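Local coordinates for proto-oncogene tyrosine-protein kinase receptor Ret (Danio rerio, PDB 7AMK) that is the receptor tyrosine kinase that assembles with GDNF and GFR alpha 1, represented here by its extracellular cadherin-like domains 1 to 4, at residues S20-V25 with S49-D54; F38-H43 with G58-N63; Y2-L7 with G147-L152. The protein carries 4 engineered substitutions. All blocks are in the same frame, centred on the assembly; numbering follows the deposited sequence. Where two conformers were deposited one is given.

How the contacts relate
Contacts 1 and 2 lie side by side in cadherin-like domain 1, their centres about 5 Å apart, and alternate along the chain: 20-25, 38-43, 49-54, 58-63. Both reach the same three-stranded sheet: the strands of contact 1, 21-24 and 51-53, flank strand 59-62, which belongs to contact 2; strand 37-40 is part of the other sheet of the domain. Contact 3, its centre about 16 Å from each of the others, brings the N-terminal residues of the first domain against strand 147-151 of the second, and so encloses both other contacts in sequence. Q24 of contact 1 and Q151 of contact 3 are probably hydrogen-bonded, a further tie between the two domains.

Contact 1. Residues S20-V25 with S49-D54; sequences SPLLQV and SWFHID. With NAG (2-acetamido-2-deoxy-beta-D-glucopyranose), chain O.
L22 reaches F51 by a single methyl: CD1 of L22 lies at the ring edge, near the ring plane, 3.7 Å from CD1 of F51 and almost as close to its neighbour CE1. The two side chains run roughly perpendicular. In L22 the CG is anti to the carbonyl carbon (chi1 -58°), which sends the branch across to the ring. One face of the F51 ring carries CB of its neighbour W50, 3.6 Å above the plane and displaced from the ring centre. The second apolar touch is looser, with CG2 of V25 at 4.3 Å from CD1 of I53. No hydrogen bond joins the two segments directly. The 3-10 turn holds the sugar-bearing N63 through a hydrogen bond to S49 O, and the acetamide of the NAG lies alongside strand 51-53. L22 and F51 are the nearest backbone pair, yet their CA atoms are 9.5 Å apart, because strand 59-62 runs between them and bonds to both strands. F51 also packs on L85, L87 and L111 of the facing sheet, as expected for the interior of a cadherin-like beta-sandwich.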
loop_
_atom_site.group_PDB
_atom_site.type_symbol
_atom_site.label_atom_id
_atom_site.label_comp_id
_atom_site.label_asym_id
_atom_site.label_seq_id
_atom_site.Cartn_x
_atom_site.Cartn_y
_atom_site.Cartn_z
ATOM N N SER A 20 19.489 -16.698 64.588
ATOM C CA SER A 20 18.154 -17.118 64.238
ATOM C C SER A 20 17.950 -17.039 62.723
ATOM O O SER A 20 18.485 -16.142 62.066
ATOM C CB SER A 20 17.132 -16.261 64.964
ATOM O OG SER A 20 17.156 -14.947 64.502
ATOM N N PRO A 21 17.205 -17.975 62.148
ATOM C CA PRO A 21 17.018 -17.994 60.696
ATOM C C PRO A 21 15.916 -17.037 60.279
ATOM O O PRO A 21 14.933 -16.835 60.996
ATOM C CB PRO A 21 16.621 -19.447 60.416
ATOM C CG PRO A 21 15.821 -19.823 61.668
ATOM C CD PRO A 21 16.494 -19.078 62.823
ATOM N N LEU A 22 16.106 -16.443 59.097
ATOM C CA LEU A 22 15.250 -15.388 58.554
ATOM C C LEU A 22 14.489 -15.829 57.315
ATOM O O LEU A 22 13.275 -15.599 57.204
ATOM C CB LEU A 22 16.083 -14.139 58.212
ATOM C CG LEU A 22 16.883 -13.519 59.363
ATOM C CD1 LEU A 22 17.749 -12.341 58.889
ATOM C CD2 LEU A 22 15.969 -13.080 60.523
ATOM N N LEU A 23 15.181 -16.456 56.372
ATOM C CA LEU A 23 14.565 -16.904 55.134
ATOM C C LEU A 23 15.601 -17.732 54.388
ATOM O O LEU A 23 16.776 -17.770 54.758
ATOM C CB LEU A 23 14.068 -15.725 54.278
ATOM C CG LEU A 23 15.066 -14.582 53.999
ATOM C CD1 LEU A 23 16.064 -14.879 52.849
ATOM C CD2 LEU A 23 14.333 -13.269 53.748
ATOM N N GLN A 24 15.141 -18.401 53.335
ATOM C CA GLN A 24 15.968 -19.269 52.505
ATOM C C GLN A 24 15.875 -18.821 51.050
ATOM O O GLN A 24 14.785 -18.832 50.462
ATOM C CB GLN A 24 15.528 -20.720 52.648
ATOM C CG GLN A 24 16.395 -21.677 51.841
ATOM C CD GLN A 24 15.780 -23.055 51.790
ATOM O OE1 GLN A 24 14.896 -23.365 52.587
ATOM N NE2 GLN A 24 16.230 -23.888 50.838
ATOM N N VAL A 25 17.010 -18.377 50.496
ATOM C CA VAL A 25 17.144 -18.022 49.080
ATOM C C VAL A 25 17.254 -19.303 48.269
ATOM O O VAL A 25 18.046 -20.195 48.610
ATOM C CB VAL A 25 18.393 -17.153 48.855
ATOM C CG1 VAL A 25 18.691 -16.995 47.376
ATOM C CG2 VAL A 25 18.254 -15.813 49.521
ATOM N N SER A 49 27.055 -6.899 57.654
ATOM C CA SER A 49 27.704 -7.760 58.638
ATOM C C SER A 49 26.828 -8.076 59.846
ATOM O O SER A 49 27.305 -8.764 60.754
ATOM C CB SER A 49 29.009 -7.135 59.089
ATOM O OG SER A 49 29.986 -7.367 58.095
ATOM N N TRP A 50 25.582 -7.582 59.885
ATOM C CA TRP A 50 24.569 -8.128 60.782
ATOM C C TRP A 50 24.059 -9.495 60.337
ATOM O O TRP A 50 23.257 -10.103 61.055
ATOM C CB TRP A 50 23.348 -7.198 60.878
ATOM C CG TRP A 50 23.632 -5.775 61.258
ATOM C CD1 TRP A 50 24.833 -5.240 61.607
ATOM C CD2 TRP A 50 22.681 -4.702 61.316
ATOM N NE1 TRP A 50 24.693 -3.904 61.876
ATOM C CE2 TRP A 50 23.383 -3.546 61.707
ATOM C CE3 TRP A 50 21.303 -4.609 61.081
ATOM C CZ2 TRP A 50 22.762 -2.313 61.865
ATOM C CZ3 TRP A 50 20.685 -3.383 61.240
ATOM C CH2 TRP A 50 21.417 -2.251 61.626
ATOM N N PHE A 51 24.449 -9.979 59.166
ATOM C CA PHE A 51 23.795 -11.144 58.591
ATOM C C PHE A 51 24.828 -12.151 58.111
ATOM O O PHE A 51 25.980 -11.810 57.835
ATOM C CB PHE A 51 22.864 -10.745 57.426
ATOM C CG PHE A 51 21.848 -9.708 57.795
ATOM C CD1 PHE A 51 20.652 -10.071 58.385
ATOM C CD2 PHE A 51 22.095 -8.368 57.562
ATOM C CE1 PHE A 51 19.712 -9.109 58.731
ATOM C CE2 PHE A 51 21.156 -7.409 57.898
ATOM C CZ PHE A 51 19.969 -7.777 58.485
ATOM N N HIS A 52 24.391 -13.401 57.999
ATOM C CA HIS A 52 25.231 -14.478 57.493
ATOM C C HIS A 52 24.364 -15.410 56.658
ATOM O O HIS A 52 23.264 -15.761 57.086
ATOM C CB HIS A 52 25.885 -15.228 58.655
ATOM C CG HIS A 52 26.424 -16.579 58.289
ATOM N ND1 HIS A 52 27.666 -16.758 57.711
ATOM C CD2 HIS A 52 25.896 -17.818 58.437
ATOM C CE1 HIS A 52 27.872 -18.048 57.504
ATOM N NE2 HIS A 52 26.813 -18.710 57.935
ATOM N N ILE A 53 24.828 -15.780 55.463
ATOM C CA ILE A 53 24.104 -16.718 54.609
ATOM C C ILE A 53 24.895 -18.012 54.549
ATOM O O ILE A 53 26.121 -17.999 54.405
ATOM C CB ILE A 53 23.818 -16.157 53.194
ATOM C CG1 ILE A 53 22.579 -16.842 52.580
ATOM C CG2 ILE A 53 25.027 -16.312 52.257
ATOM C CD1 ILE A 53 22.190 -16.336 51.178
ATOM N N ASP A 54 24.198 -19.124 54.704
ATOM C CA ASP A 54 24.868 -20.409 54.625
ATOM C C ASP A 54 25.210 -20.705 53.170
ATOM O O ASP A 54 24.322 -20.723 52.308
ATOM C CB ASP A 54 23.982 -21.492 55.216
ATOM C CG ASP A 54 24.679 -22.796 55.300
ATOM O OD1 ASP A 54 24.962 -23.376 54.232
ATOM O OD2 ASP A 54 24.988 -23.216 56.432
HETATM C C1 NAG O . 29.481 -11.342 62.127
HETATM C C2 NAG O . 30.411 -11.691 60.974
HETATM C C3 NAG O . 31.846 -11.758 61.475
HETATM C C4 NAG O . 32.231 -10.443 62.148
HETATM C C5 NAG O . 31.218 -10.038 63.227
HETATM C C6 NAG O . 31.447 -8.628 63.732
HETATM C C7 NAG O . 29.474 -13.001 59.118
HETATM C C8 NAG O . 29.143 -14.373 58.608
HETATM N N2 NAG O . 30.031 -12.943 60.333
HETATM O O3 NAG O . 32.707 -12.023 60.372
HETATM O O4 NAG O . 33.521 -10.553 62.737
HETATM O O5 NAG O . 29.879 -10.072 62.703
HETATM O O6 NAG O . 31.076 -8.462 65.094
HETATM O O7 NAG O . 29.245 -11.992 58.459
#

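Contact 2. Residues F38-H43 with G58-N63; sequences FFLCSH and GVLYLN. With NAG (2-acetamido-2-deoxy-beta-D-glucopyranose), chain O.
F38 lays one face of its ring over G58. The CA of G58 sits 3.5 Å from the F38 ring centroid and 16° off the ring normal, a CH-pi contact, and the glycine N comes to 3.4 Å from CD2 of F38. With CG anti to the carbonyl carbon (chi1 -58°), the ring is swung across to the turn that leads into strand 59-62. The fit leaves no room for a side chain at G58: a beta carbon there would clash with CZ of F38, and the positive phi of 76° would also jam it against the preceding carbonyl. Replacing F38 by an alanine is likely to uncover the G58 backbone and leave a gap beside V25 and I53, which the ring also touches. Two residues on, L40 sends CD2 to CD1 of L60 at 4.0 Å; F51 packs against both leucines. Just past the strand, C41 forms a disulfide with C101, and S42 OG is hydrogen-bonded to the backbone N of K88. At the far end of 58-63, N63 ND2 is joined covalently to C1 of the NAG. Strand 37-40 is an outermost strand of the four-stranded sheet and pairs with strand 83-92, while strand 59-62 is central to the three-stranded sheet, flanked by 21-24 and 51-53; L40 and L60 thus meet between the two sheets, and F38 closes over the turn before 59-62.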
loop_
_atom_site.group_PDB
_atom_site.type_symbol
_atom_site.label_atom_id
_atom_site.label_comp_id
_atom_site.label_asym_id
_atom_site.label_seq_id
_atom_site.Cartn_x
_atom_site.Cartn_y
_atom_site.Cartn_z
ATOM N N PHE A 38 26.096 -19.903 47.716
ATOM C CA PHE A 38 25.473 -18.649 48.095
ATOM C C PHE A 38 26.456 -17.782 48.864
ATOM O O PHE A 38 27.310 -18.287 49.592
ATOM C CB PHE A 38 24.258 -18.917 48.978
ATOM C CG PHE A 38 23.211 -19.776 48.343
ATOM C CD1 PHE A 38 22.174 -19.200 47.615
ATOM C CD2 PHE A 38 23.232 -21.150 48.508
ATOM C CE1 PHE A 38 21.193 -19.993 47.037
ATOM C CE2 PHE A 38 22.238 -21.942 47.937
ATOM C CZ PHE A 38 21.216 -21.348 47.200
ATOM N N PHE A 39 26.285 -16.468 48.751
ATOM C CA PHE A 39 27.109 -15.529 49.490
ATOM C C PHE A 39 26.439 -14.159 49.518
ATOM O O PHE A 39 25.677 -13.803 48.610
ATOM C CB PHE A 39 28.510 -15.440 48.872
ATOM C CG PHE A 39 28.512 -15.283 47.378
ATOM C CD1 PHE A 39 28.376 -16.389 46.540
ATOM C CD2 PHE A 39 28.686 -14.034 46.799
ATOM C CE1 PHE A 39 28.409 -16.243 45.159
ATOM C CE2 PHE A 39 28.708 -13.886 45.418
ATOM C CZ PHE A 39 28.563 -14.995 44.595
ATOM N N LEU A 40 26.763 -13.386 50.560
ATOM C CA LEU A 40 26.294 -12.004 50.692
ATOM C C LEU A 40 27.154 -11.037 49.893
ATOM O O LEU A 40 28.378 -11.175 49.822
ATOM C CB LEU A 40 26.285 -11.560 52.157
ATOM C CG LEU A 40 25.158 -12.172 52.989
ATOM C CD1 LEU A 40 25.361 -11.939 54.467
ATOM C CD2 LEU A 40 23.848 -11.593 52.550
ATOM N N CYS A 41 26.507 -10.025 49.322
ATOM C CA CYS A 41 27.150 -9.110 48.397
ATOM C C CYS A 41 27.143 -7.663 48.842
ATOM O O CYS A 41 27.834 -6.841 48.224
ATOM C CB CYS A 41 26.472 -9.179 47.028
ATOM S SG CYS A 41 27.061 -10.553 46.116
ATOM N N SER A 42 26.378 -7.324 49.868
ATOM C CA SER A 42 26.207 -5.942 50.298
ATOM C C SER A 42 27.393 -5.447 51.116
ATOM O O SER A 42 27.236 -4.609 52.006
ATOM C CB SER A 42 24.900 -5.824 51.075
ATOM O OG SER A 42 23.917 -6.664 50.484
ATOM N N HIS A 43 28.600 -5.939 50.845
ATOM C CA HIS A 43 29.756 -5.525 51.634
ATOM C C HIS A 43 29.993 -4.023 51.577
ATOM O O HIS A 43 30.771 -3.504 52.381
ATOM C CB HIS A 43 30.978 -6.283 51.148
ATOM C CG HIS A 43 31.299 -6.035 49.709
ATOM N ND1 HIS A 43 32.040 -4.951 49.289
ATOM C CD2 HIS A 43 30.967 -6.722 48.591
ATOM C CE1 HIS A 43 32.160 -4.986 47.974
ATOM N NE2 HIS A 43 31.519 -6.052 47.526
ATOM N N GLY A 58 21.786 -21.731 51.518
ATOM C CA GLY A 58 21.140 -20.486 51.155
ATOM C C GLY A 58 20.251 -19.904 52.232
ATOM O O GLY A 58 19.516 -18.953 51.965
ATOM N N VAL A 59 20.283 -20.445 53.442
ATOM C CA VAL A 59 19.497 -19.884 54.536
ATOM C C VAL A 59 20.203 -18.642 55.061
ATOM O O VAL A 59 21.408 -18.661 55.311
ATOM C CB VAL A 59 19.287 -20.924 55.646
ATOM C CG1 VAL A 59 18.614 -20.270 56.863
ATOM C CG2 VAL A 59 18.469 -22.118 55.105
ATOM N N LEU A 60 19.459 -17.552 55.202
ATOM C CA LEU A 60 19.985 -16.297 55.727
ATOM C C LEU A 60 19.693 -16.201 57.224
ATOM O O LEU A 60 18.552 -16.409 57.653
ATOM C CB LEU A 60 19.372 -15.117 54.976
ATOM C CG LEU A 60 19.741 -13.670 55.288
ATOM C CD1 LEU A 60 21.203 -13.397 54.947
ATOM C CD2 LEU A 60 18.828 -12.741 54.497
ATOM N N TYR A 61 20.730 -15.894 58.007
ATOM C CA TYR A 61 20.697 -15.851 59.466
ATOM C C TYR A 61 21.104 -14.474 59.989
ATOM O O TYR A 61 21.944 -13.779 59.401
ATOM C CB TYR A 61 21.667 -16.883 60.092
ATOM C CG TYR A 61 21.337 -18.331 59.866
ATOM C CD1 TYR A 61 20.489 -19.011 60.731
ATOM C CD2 TYR A 61 21.902 -19.036 58.801
ATOM C CE1 TYR A 61 20.184 -20.353 60.520
ATOM C CE2 TYR A 61 21.606 -20.372 58.590
ATOM C CZ TYR A 61 20.745 -21.022 59.452
ATOM O OH TYR A 61 20.441 -22.343 59.244
ATOM N N LEU A 62 20.551 -14.106 61.141
ATOM C CA LEU A 62 21.108 -12.989 61.894
ATOM C C LEU A 62 22.486 -13.349 62.440
ATOM O O LEU A 62 22.664 -14.392 63.078
ATOM C CB LEU A 62 20.186 -12.598 63.040
ATOM C CG LEU A 62 19.047 -11.682 62.644
ATOM C CD1 LEU A 62 18.226 -11.441 63.876
ATOM C CD2 LEU A 62 19.637 -10.390 62.130
ATOM N N ASN A 63 23.458 -12.480 62.185
ATOM C CA ASN A 63 24.813 -12.612 62.704
ATOM C C ASN A 63 25.024 -11.778 63.965
ATOM O O ASN A 63 26.127 -11.760 64.516
ATOM C CB ASN A 63 25.819 -12.207 61.608
ATOM C CG ASN A 63 27.273 -12.372 62.031
ATOM O OD1 ASN A 63 27.669 -13.404 62.583
ATOM N ND2 ASN A 63 28.081 -11.340 61.764
HETATM C C1 NAG O . 29.481 -11.342 62.127
HETATM C C2 NAG O . 30.411 -11.691 60.974
HETATM C C3 NAG O . 31.846 -11.758 61.475
HETATM C C4 NAG O . 32.231 -10.443 62.148
HETATM C C5 NAG O . 31.218 -10.038 63.227
HETATM C C6 NAG O . 31.447 -8.628 63.732
HETATM C C7 NAG O . 29.474 -13.001 59.118
HETATM C C8 NAG O . 29.143 -14.373 58.608
HETATM N N2 NAG O . 30.031 -12.943 60.333
HETATM O O3 NAG O . 32.707 -12.023 60.372
HETATM O O4 NAG O . 33.521 -10.553 62.737
HETATM O O5 NAG O . 29.879 -10.072 62.703
HETATM O O6 NAG O . 31.076 -8.462 65.094
HETATM O O7 NAG O . 29.245 -11.992 58.459
#

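Contact 3. Residues Y2-L7 with G147-L152; sequences YFPQRL and GALRQL
Q5 and R150 lie crosswise, nearly perpendicular, with the amide and guanidinium planes turned 49° from each other. Extended beyond CG, Q5 brings OE1 to 2.9 Å from NH2 of R150, while its NE2 lies over one face of the guanidinium. That NE2 is fixed within its own segment by a bond to L7 O, 3.0 Å long, nearly straight at 162° and close to the amide plane, which settles the rotation of the amide and turns OE1 to the strand. A bend at chi3 (-56°) turns the guanidinium of R150 toward Q5, while its NH1 is hydrogen-bonded to S136 O. At this point strand 147-151, an edge strand of the second, cadherin domain, carries a classic beta bulge: L149 and R150 both face L187 of strand 186-189. A water 3.2 Å from L149 O appears to bridge the loop of domain 1 to the bulge backbone, though its distance to Q5 OE1, 2.5 Å, is doubtfully short. Beside this polar pair, P4 and L149 lie alongside one another, pointing opposite ways, and CB of P4 presses on CD1 of L149 at 3.4 Å, tighter than usual for two carbons. CG of the same proline lies 3.6 Å from L149 O, and the leucine packs further on I140 and L187.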
loop_
_atom_site.group_PDB
_atom_site.type_symbol
_atom_site.label_atom_id
_atom_site.label_comp_id
_atom_site.label_asym_id
_atom_site.label_seq_id
_atom_site.Cartn_x
_atom_site.Cartn_y
_atom_site.Cartn_z
ATOM N N TYR A 2 19.501 -20.331 38.083
ATOM C CA TYR A 2 18.719 -19.111 37.957
ATOM C C TYR A 2 17.801 -19.014 39.155
ATOM O O TYR A 2 17.610 -19.981 39.892
ATOM C CB TYR A 2 17.910 -19.043 36.652
ATOM C CG TYR A 2 16.780 -20.063 36.529
ATOM C CD1 TYR A 2 17.040 -21.347 36.095
ATOM C CD2 TYR A 2 15.453 -19.730 36.864
ATOM C CE1 TYR A 2 16.040 -22.285 35.959
ATOM C CE2 TYR A 2 14.424 -20.667 36.738
ATOM C CZ TYR A 2 14.732 -21.959 36.278
ATOM O OH TYR A 2 13.760 -22.947 36.129
ATOM N N PHE A 3 17.253 -17.825 39.347
ATOM C CA PHE A 3 16.440 -17.513 40.507
ATOM C C PHE A 3 14.972 -17.508 40.121
ATOM O O PHE A 3 14.578 -16.760 39.214
ATOM C CB PHE A 3 16.846 -16.159 41.069
ATOM C CG PHE A 3 18.225 -16.131 41.670
ATOM C CD1 PHE A 3 18.517 -16.859 42.803
ATOM C CD2 PHE A 3 19.214 -15.330 41.125
ATOM C CE1 PHE A 3 19.776 -16.815 43.370
ATOM C CE2 PHE A 3 20.487 -15.281 41.683
ATOM C CZ PHE A 3 20.766 -16.018 42.807
ATOM N N PRO A 4 14.133 -18.340 40.733
ATOM C CA PRO A 4 12.699 -18.298 40.427
ATOM C C PRO A 4 11.977 -17.080 41.015
ATOM O O PRO A 4 10.770 -16.924 40.803
ATOM C CB PRO A 4 12.188 -19.596 41.053
ATOM C CG PRO A 4 13.136 -19.822 42.227
ATOM C CD PRO A 4 14.479 -19.446 41.642
ATOM N N GLN A 5 12.696 -16.202 41.705
ATOM C CA GLN A 5 12.113 -15.129 42.485
ATOM C C GLN A 5 13.125 -13.986 42.516
ATOM O O GLN A 5 14.283 -14.202 42.884
ATOM C CB GLN A 5 11.792 -15.657 43.890
ATOM C CG GLN A 5 11.117 -14.666 44.787
ATOM C CD GLN A 5 10.625 -15.281 46.082
ATOM O OE1 GLN A 5 10.467 -16.501 46.195
ATOM N NE2 GLN A 5 10.378 -14.431 47.072
ATOM N N ARG A 6 12.716 -12.777 42.112
ATOM C CA ARG A 6 13.654 -11.652 42.025
ATOM C C ARG A 6 13.821 -10.884 43.332
ATOM O O ARG A 6 14.815 -10.166 43.487
ATOM C CB ARG A 6 13.210 -10.646 40.946
ATOM C CG ARG A 6 13.641 -10.983 39.523
ATOM N N LEU A 7 12.881 -11.006 44.265
ATOM C CA LEU A 7 12.876 -10.187 45.467
ATOM C C LEU A 7 12.390 -11.018 46.645
ATOM O O LEU A 7 11.366 -11.695 46.549
ATOM C CB LEU A 7 11.984 -8.959 45.267
ATOM C CG LEU A 7 11.669 -8.089 46.480
ATOM C CD1 LEU A 7 12.922 -7.419 46.957
ATOM C CD2 LEU A 7 10.619 -7.057 46.124
ATOM N N GLY A 147 12.971 -29.185 40.747
ATOM C CA GLY A 147 13.742 -28.646 41.857
ATOM C C GLY A 147 12.875 -27.859 42.808
ATOM O O GLY A 147 11.720 -27.526 42.516
ATOM N N ALA A 148 13.451 -27.585 43.973
ATOM C CA ALA A 148 12.755 -26.759 44.938
ATOM C C ALA A 148 12.575 -25.377 44.355
ATOM O O ALA A 148 13.392 -24.891 43.572
ATOM C CB ALA A 148 13.514 -26.677 46.260
ATOM N N LEU A 149 11.508 -24.756 44.742
ATOM C CA LEU A 149 11.100 -23.497 44.164
ATOM C C LEU A 149 10.933 -22.407 45.204
ATOM O O LEU A 149 11.292 -21.259 44.950
ATOM C CB LEU A 149 9.789 -23.716 43.423
ATOM C CG LEU A 149 9.162 -22.567 42.688
ATOM C CD1 LEU A 149 10.085 -22.273 41.533
ATOM C CD2 LEU A 149 7.812 -23.049 42.201
ATOM N N ARG A 150 10.374 -22.734 46.363
ATOM C CA ARG A 150 10.128 -21.728 47.383
ATOM C C ARG A 150 10.093 -22.431 48.730
ATOM O O ARG A 150 9.443 -23.471 48.866
ATOM C CB ARG A 150 8.819 -20.954 47.123
ATOM C CG ARG A 150 8.340 -20.069 48.319
ATOM C CD ARG A 150 7.185 -19.135 47.936
ATOM N NE ARG A 150 7.673 -18.341 46.805
ATOM C CZ ARG A 150 7.129 -17.231 46.325
ATOM N NH1 ARG A 150 6.001 -16.736 46.825
ATOM N NH2 ARG A 150 7.736 -16.604 45.316
ATOM N N GLN A 151 10.816 -21.872 49.704
ATOM C CA GLN A 151 10.711 -22.288 51.101
ATOM C C GLN A 151 9.427 -21.699 51.665
ATOM O O GLN A 151 9.259 -20.472 51.679
ATOM C CB GLN A 151 11.925 -21.811 51.905
ATOM C CG GLN A 151 11.889 -22.052 53.460
ATOM C CD GLN A 151 11.502 -23.480 53.875
ATOM O OE1 GLN A 151 10.457 -23.681 54.457
ATOM N NE2 GLN A 151 12.338 -24.458 53.565
ATOM N N LEU A 152 8.529 -22.567 52.132
ATOM C CA LEU A 152 7.213 -22.146 52.601
ATOM C C LEU A 152 7.167 -21.745 54.082
ATOM O O LEU A 152 6.303 -20.951 54.460
ATOM C CB LEU A 152 6.189 -23.266 52.333
ATOM C CG LEU A 152 5.809 -23.436 50.861
ATOM C CD1 LEU A 152 4.738 -24.507 50.655
ATOM C CD2 LEU A 152 5.359 -22.095 50.288
HETATM O O HOH W 1 11.948 -18.548 46.503
#